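Local coordinates for tRNA-splicing ligase RtcB (Thermus thermophilus, PDB 2EPG), which probably joins RNA ends carrying a 2',3'-cyclic phosphate or 3'-phosphate to 5'-hydroxyl ends, using GTP and manganese, at residues A[132-137]-A[217-222]; A[243-248]-A[313-318]. All blocks are in the same frame, centred on the assembly; numbering follows the deposited sequence.

Contact 1 (A[132-137]-A[217-222]); sequences DALYRL and LEVQYV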
loop_
_atom_site.group_PDB
_atom_site.type_symbol
_atom_site.label_atom_id
_atom_site.label_comp_id
_atom_site.label_asym_id
_atom_site.label_seq_id
_atom_site.Cartn_x
_atom_site.Cartn_y
_atom_site.Cartn_z
ATOM N N ASP A 132 -17.464 1.216 20.256
ATOM C CA ASP A 132 -18.013 2.550 20.496
ATOM C C ASP A 132 -16.921 3.596 20.678
ATOM O O ASP A 132 -17.044 4.722 20.195
ATOM C CB ASP A 132 -18.901 2.548 21.747
ATOM C CG ASP A 132 -20.122 1.673 21.593
ATOM O OD1 ASP A 132 -20.687 1.285 22.632
ATOM O OD2 ASP A 132 -20.524 1.383 20.444
ATOM N N ALA A 133 -15.859 3.238 21.388
ATOM C CA ALA A 133 -14.776 4.185 21.607
ATOM C C ALA A 133 -14.042 4.468 20.292
ATOM O O ALA A 133 -13.647 5.603 20.038
ATOM C CB ALA A 133 -13.809 3.648 22.662
ATOM N N LEU A 134 -13.875 3.444 19.452
ATOM C CA LEU A 134 -13.184 3.616 18.174
ATOM C C LEU A 134 -13.987 4.508 17.219
ATOM O O LEU A 134 -13.423 5.369 16.532
ATOM C CB LEU A 134 -12.915 2.248 17.516
ATOM C CG LEU A 134 -11.744 1.472 18.135
ATOM C CD1 LEU A 134 -11.684 0.060 17.580
ATOM C CD2 LEU A 134 -10.445 2.214 17.861
ATOM N N TYR A 135 -15.298 4.290 17.180
ATOM C CA TYR A 135 -16.182 5.070 16.321
ATOM C C TYR A 135 -16.225 6.533 16.764
ATOM O O TYR A 135 -16.404 7.432 15.953
ATOM C CB TYR A 135 -17.602 4.503 16.357
ATOM C CG TYR A 135 -18.532 5.294 15.482
ATOM C CD1 TYR A 135 -18.389 5.271 14.093
ATOM C CD2 TYR A 135 -19.493 6.143 16.034
ATOM C CE1 TYR A 135 -19.169 6.079 13.270
ATOM C CE2 TYR A 135 -20.283 6.964 15.215
ATOM C CZ TYR A 135 -20.109 6.924 13.835
ATOM O OH TYR A 135 -20.853 7.748 13.016
ATOM N N ARG A 136 -16.048 6.761 18.057
ATOM C CA ARG A 136 -16.085 8.100 18.619
ATOM C C ARG A 136 -14.738 8.827 18.526
ATOM O O ARG A 136 -14.692 10.013 18.202
ATOM C CB ARG A 136 -16.519 8.016 20.083
ATOM C CG ARG A 136 -16.874 9.340 20.724
ATOM C CD ARG A 136 -17.163 9.148 22.207
ATOM N NE ARG A 136 -15.947 8.853 22.967
ATOM C CZ ARG A 136 -15.753 7.751 23.693
ATOM N NH1 ARG A 136 -14.607 7.587 24.347
ATOM N NH2 ARG A 136 -16.694 6.810 23.768
ATOM N N LEU A 137 -13.646 8.117 18.807
ATOM C CA LEU A 137 -12.317 8.721 18.768
ATOM C C LEU A 137 -11.668 8.763 17.382
ATOM O O LEU A 137 -10.654 9.438 17.192
ATOM C CB LEU A 137 -11.393 8.014 19.763
ATOM C CG LEU A 137 -11.954 8.047 21.185
ATOM C CD1 LEU A 137 -10.956 7.443 22.168
ATOM C CD2 LEU A 137 -12.264 9.495 21.562
ATOM N N LEU A 217 -10.885 0.458 9.437
ATOM C CA LEU A 217 -9.976 0.113 10.493
ATOM C C LEU A 217 -10.620 -1.113 11.117
ATOM O O LEU A 217 -11.836 -1.163 11.248
ATOM C CB LEU A 217 -9.910 1.281 11.464
ATOM C CG LEU A 217 -9.484 1.166 12.920
ATOM C CD1 LEU A 217 -9.187 2.563 13.448
ATOM C CD2 LEU A 217 -10.584 0.503 13.740
ATOM N N GLU A 218 -9.840 -2.140 11.438
ATOM C CA GLU A 218 -10.443 -3.281 12.094
ATOM C C GLU A 218 -9.586 -3.893 13.189
ATOM O O GLU A 218 -8.351 -3.942 13.097
ATOM C CB GLU A 218 -10.919 -4.360 11.093
ATOM C CG GLU A 218 -9.960 -4.841 10.043
ATOM C CD GLU A 218 -10.563 -5.948 9.170
ATOM O OE1 GLU A 218 -11.711 -5.806 8.681
ATOM O OE2 GLU A 218 -9.881 -6.965 8.968
ATOM N N VAL A 219 -10.267 -4.281 14.266
ATOM C CA VAL A 219 -9.631 -4.941 15.396
ATOM C C VAL A 219 -9.784 -6.411 15.021
ATOM O O VAL A 219 -10.887 -6.853 14.688
ATOM C CB VAL A 219 -10.377 -4.684 16.708
ATOM C CG1 VAL A 219 -9.608 -5.325 17.873
ATOM C CG2 VAL A 219 -10.544 -3.190 16.923
ATOM N N GLN A 220 -8.687 -7.154 15.066
ATOM C CA GLN A 220 -8.704 -8.554 14.662
ATOM C C GLN A 220 -7.883 -9.386 15.643
ATOM O O GLN A 220 -7.317 -8.875 16.628
ATOM C CB GLN A 220 -8.046 -8.701 13.269
ATOM C CG GLN A 220 -8.127 -7.476 12.352
ATOM C CD GLN A 220 -6.947 -7.354 11.369
ATOM O OE1 GLN A 220 -5.790 -7.153 11.773
ATOM N NE2 GLN A 220 -7.239 -7.476 10.081
ATOM N N TYR A 221 -7.823 -10.682 15.373
ATOM C CA TYR A 221 -6.996 -11.555 16.180
ATOM C C TYR A 221 -6.282 -12.494 15.213
ATOM O O TYR A 221 -6.785 -12.790 14.131
ATOM C CB TYR A 221 -7.817 -12.328 17.233
ATOM C CG TYR A 221 -8.818 -13.338 16.705
ATOM C CD1 TYR A 221 -10.132 -12.963 16.404
ATOM C CD2 TYR A 221 -8.456 -14.673 16.534
ATOM C CE1 TYR A 221 -11.059 -13.895 15.950
ATOM C CE2 TYR A 221 -9.370 -15.610 16.081
ATOM C CZ TYR A 221 -10.668 -15.217 15.793
ATOM O OH TYR A 221 -11.565 -16.151 15.341
ATOM N N VAL A 222 -5.081 -12.911 15.582
ATOM C CA VAL A 222 -4.311 -13.814 14.741
ATOM C C VAL A 222 -4.960 -15.191 14.911
ATOM O O VAL A 222 -5.019 -15.695 16.028
ATOM C CB VAL A 222 -2.842 -13.860 15.218
ATOM C CG1 VAL A 222 -2.051 -14.847 14.393
ATOM C CG2 VAL A 222 -2.224 -12.467 15.130
#
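L134, on helix 127-137, lays one methyl against two residues of strand 216-225, a helix-on-sheet packing in the alpha-beta core of this RtcB-family ligase. Its CD1 lies 3.5 Å from CG2 of V219 and 4.0 Å from CD2 of L217, bridging two side chains that point to the same face of the strand. The approach is oblique in both cases, branch against branch, and no hydrogen bond crosses the interface. In L134, CG stands anti to the carbonyl carbon (chi1 -77°), which carries the isobutyl group from the helix toward the strand. The two backbones remain well separated, with the CA atoms of L134 and L217 9.0 Å apart, and all three touching residues are buried. Helix 288-321 fills in beside them, A318 meeting L134 while I311 and V315 meet L217. The strand is held by backbone hydrogen bonds to strand 240-247 and to strand 474-486. E218, between the two apolar residues, directs its side chain to the other face; L217 and E218 both belong to the predicted GMP site. There the carboxylate of E218 is steadied by Q220, whose NE2 donates to the anti lone pair of E218 OE2 at 2.9 Å, with the acceptor tilted 19° from the amide plane.

Contact 2 (A[243-248]-A[313-318]); sequences VLIHTG and HFVREA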
loop_
_atom_site.group_PDB
_atom_site.type_symbol
_atom_site.label_atom_id
_atom_site.label_comp_id
_atom_site.label_asym_id
_atom_site.label_seq_id
_atom_site.Cartn_x
_atom_site.Cartn_y
_atom_site.Cartn_z
ATOM N N VAL A 243 -4.757 -4.569 15.106
ATOM C CA VAL A 243 -5.604 -3.540 14.544
ATOM C C VAL A 243 -5.014 -3.161 13.181
ATOM O O VAL A 243 -3.861 -2.751 13.089
ATOM C CB VAL A 243 -5.658 -2.305 15.471
ATOM C CG1 VAL A 243 -6.600 -1.244 14.876
ATOM C CG2 VAL A 243 -6.119 -2.728 16.878
ATOM N N LEU A 244 -5.814 -3.307 12.129
ATOM C CA LEU A 244 -5.363 -2.989 10.784
ATOM C C LEU A 244 -6.055 -1.719 10.293
ATOM O O LEU A 244 -7.281 -1.640 10.279
ATOM C CB LEU A 244 -5.640 -4.169 9.838
ATOM C CG LEU A 244 -5.059 -4.088 8.417
ATOM C CD1 LEU A 244 -4.780 -5.506 7.858
ATOM C CD2 LEU A 244 -6.029 -3.335 7.521
ATOM N N ILE A 245 -5.247 -0.735 9.899
ATOM C CA ILE A 245 -5.728 0.564 9.409
ATOM C C ILE A 245 -5.474 0.659 7.899
ATOM O O ILE A 245 -4.336 0.558 7.440
ATOM C CB ILE A 245 -4.973 1.718 10.107
ATOM C CG1 ILE A 245 -5.181 1.631 11.623
ATOM C CG2 ILE A 245 -5.454 3.060 9.567
ATOM C CD1 ILE A 245 -4.152 2.452 12.444
ATOM N N HIS A 246 -6.546 0.858 7.144
ATOM C CA HIS A 246 -6.491 0.938 5.692
ATOM C C HIS A 246 -7.028 2.282 5.244
ATOM O O HIS A 246 -8.234 2.542 5.355
ATOM C CB HIS A 246 -7.356 -0.165 5.085
ATOM C CG HIS A 246 -7.121 -0.388 3.623
ATOM N ND1 HIS A 246 -6.880 0.643 2.739
ATOM C CD2 HIS A 246 -7.107 -1.523 2.886
ATOM C CE1 HIS A 246 -6.724 0.150 1.523
ATOM N NE2 HIS A 246 -6.857 -1.161 1.585
ATOM N N THR A 247 -6.131 3.138 4.761
ATOM C CA THR A 247 -6.503 4.451 4.275
ATOM C C THR A 247 -5.303 5.122 3.594
ATOM O O THR A 247 -4.163 4.617 3.670
ATOM C CB THR A 247 -7.045 5.351 5.410
ATOM O OG1 THR A 247 -7.535 6.570 4.841
ATOM C CG2 THR A 247 -5.945 5.670 6.432
ATOM N N GLY A 248 -5.561 6.250 2.928
ATOM C CA GLY A 248 -4.503 6.932 2.203
ATOM C C GLY A 248 -4.362 8.434 2.357
ATOM O O GLY A 248 -4.473 8.969 3.464
ATOM N N HIS A 313 -2.708 6.776 16.741
ATOM C CA HIS A 313 -2.684 7.464 18.034
ATOM C C HIS A 313 -4.080 7.397 18.660
ATOM O O HIS A 313 -4.220 7.094 19.846
ATOM C CB HIS A 313 -2.251 8.934 17.866
ATOM C CG HIS A 313 -2.201 9.700 19.155
ATOM N ND1 HIS A 313 -1.234 9.481 20.116
ATOM C CD2 HIS A 313 -3.016 10.661 19.654
ATOM C CE1 HIS A 313 -1.455 10.274 21.150
ATOM N NE2 HIS A 313 -2.530 11.000 20.896
ATOM N N PHE A 314 -5.108 7.671 17.854
ATOM C CA PHE A 314 -6.485 7.615 18.328
ATOM C C PHE A 314 -6.889 6.195 18.702
ATOM O O PHE A 314 -7.709 6.002 19.585
ATOM C CB PHE A 314 -7.481 8.126 17.259
ATOM C CG PHE A 314 -7.258 9.555 16.831
ATOM C CD1 PHE A 314 -6.673 10.484 17.695
ATOM C CD2 PHE A 314 -7.671 9.982 15.569
ATOM C CE1 PHE A 314 -6.501 11.823 17.307
ATOM C CE2 PHE A 314 -7.512 11.315 15.167
ATOM C CZ PHE A 314 -6.922 12.240 16.042
ATOM N N VAL A 315 -6.343 5.196 18.010
ATOM C CA VAL A 315 -6.692 3.825 18.321
ATOM C C VAL A 315 -6.187 3.529 19.728
ATOM O O VAL A 315 -6.905 2.951 20.547
ATOM C CB VAL A 315 -6.079 2.832 17.310
ATOM C CG1 VAL A 315 -6.135 1.402 17.861
ATOM C CG2 VAL A 315 -6.845 2.909 15.984
ATOM N N ARG A 316 -4.956 3.931 20.016
ATOM C CA ARG A 316 -4.425 3.714 21.344
ATOM C C ARG A 316 -5.343 4.404 22.357
ATOM O O ARG A 316 -5.647 3.824 23.396
ATOM C CB ARG A 316 -2.996 4.253 21.438
ATOM C CG ARG A 316 -1.991 3.384 20.679
ATOM C CD ARG A 316 -0.645 4.050 20.476
ATOM N NE ARG A 316 0.309 3.134 19.841
ATOM C CZ ARG A 316 1.340 3.534 19.114
ATOM N NH1 ARG A 316 2.164 2.644 18.571
ATOM N NH2 ARG A 316 1.545 4.834 18.920
ATOM N N GLU A 317 -5.810 5.617 22.043
ATOM C CA GLU A 317 -6.689 6.351 22.957
ATOM C C GLU A 317 -7.998 5.610 23.190
ATOM O O GLU A 317 -8.564 5.655 24.279
ATOM C CB GLU A 317 -6.990 7.756 22.431
ATOM C CG GLU A 317 -5.756 8.640 22.283
ATOM C CD GLU A 317 -6.098 10.064 21.851
ATOM O OE1 GLU A 317 -7.061 10.228 21.064
ATOM O OE2 GLU A 317 -5.396 11.006 22.288
ATOM N N ALA A 318 -8.481 4.920 22.170
ATOM C CA ALA A 318 -9.714 4.175 22.323
ATOM C C ALA A 318 -9.520 2.964 23.240
ATOM O O ALA A 318 -10.380 2.675 24.067
ATOM C CB ALA A 318 -10.234 3.736 20.962
#
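The apolar layer between strand 240-247 and the long helix 288-321 is the setting of this contact, a further piece of helix-on-sheet packing in the alpha-beta core. Within 313-318, V315 is the residue that meets segment 243-248, and it touches two alternate residues of the strand, V243 and I245, whose side chains share one face. V243 and V315 reach toward each other tip to tip, CG1 of V243 lying 4.0 Å from CG1 of V315. In V315 this methyl is anti to the backbone N (chi1 165°), while the second branch, CG2, turns to I245 and stops 4.5 Å from its CD1, a looser touch at the far end of the isoleucine chain. The CA atoms of V243 and V315 are 8.3 Å apart, a gap spanned by side chains alone. F319 and I311 of the same helix extend the layer, F319 against V243 and I311 against I245.

A hydrogen bond from the side chain of R308 to the backbone O of T247 links helix and strand directly. Other polar groups tie each element to further parts of the chain: T247 OG1 is hydrogen-bonded to the backbone O of L210, and R316 forms a salt bridge with D177 and a cation-pi contact with Y174. Between I245 and T247, H246 lies on the other face of the strand and is predicted to bind the second manganese ion; its imidazole meets the ring of F216 with the planes at about 45°. Because V243, I245 and V315 meet through methyl groups, their contact depends on shape and on exclusion of water, without directional bonds; the polar tie of strand to helix lies further along, at T247 and R308, just past the predicted metal ligand H246.

Contact 1 closes along the chain before contact 2 opens, and their centres lie about 8 Å apart on the same side of the chain's centre. They are joined through the sheet, where strands 216-225 and 240-247 run antiparallel as neighbours and E218 O lies 2.8 Å from L244 N, a probable hydrogen bond. They also meet on the helical side: CD2 of L134 is 3.5 Å from CB of A318, and CD1 of L217 is 3.5 Å from CG2 of V315. Helices 127-137 and 288-321 thus pack together over one face of these strands, while E218 and H246, predicted GMP and manganese ligands, lie on the other.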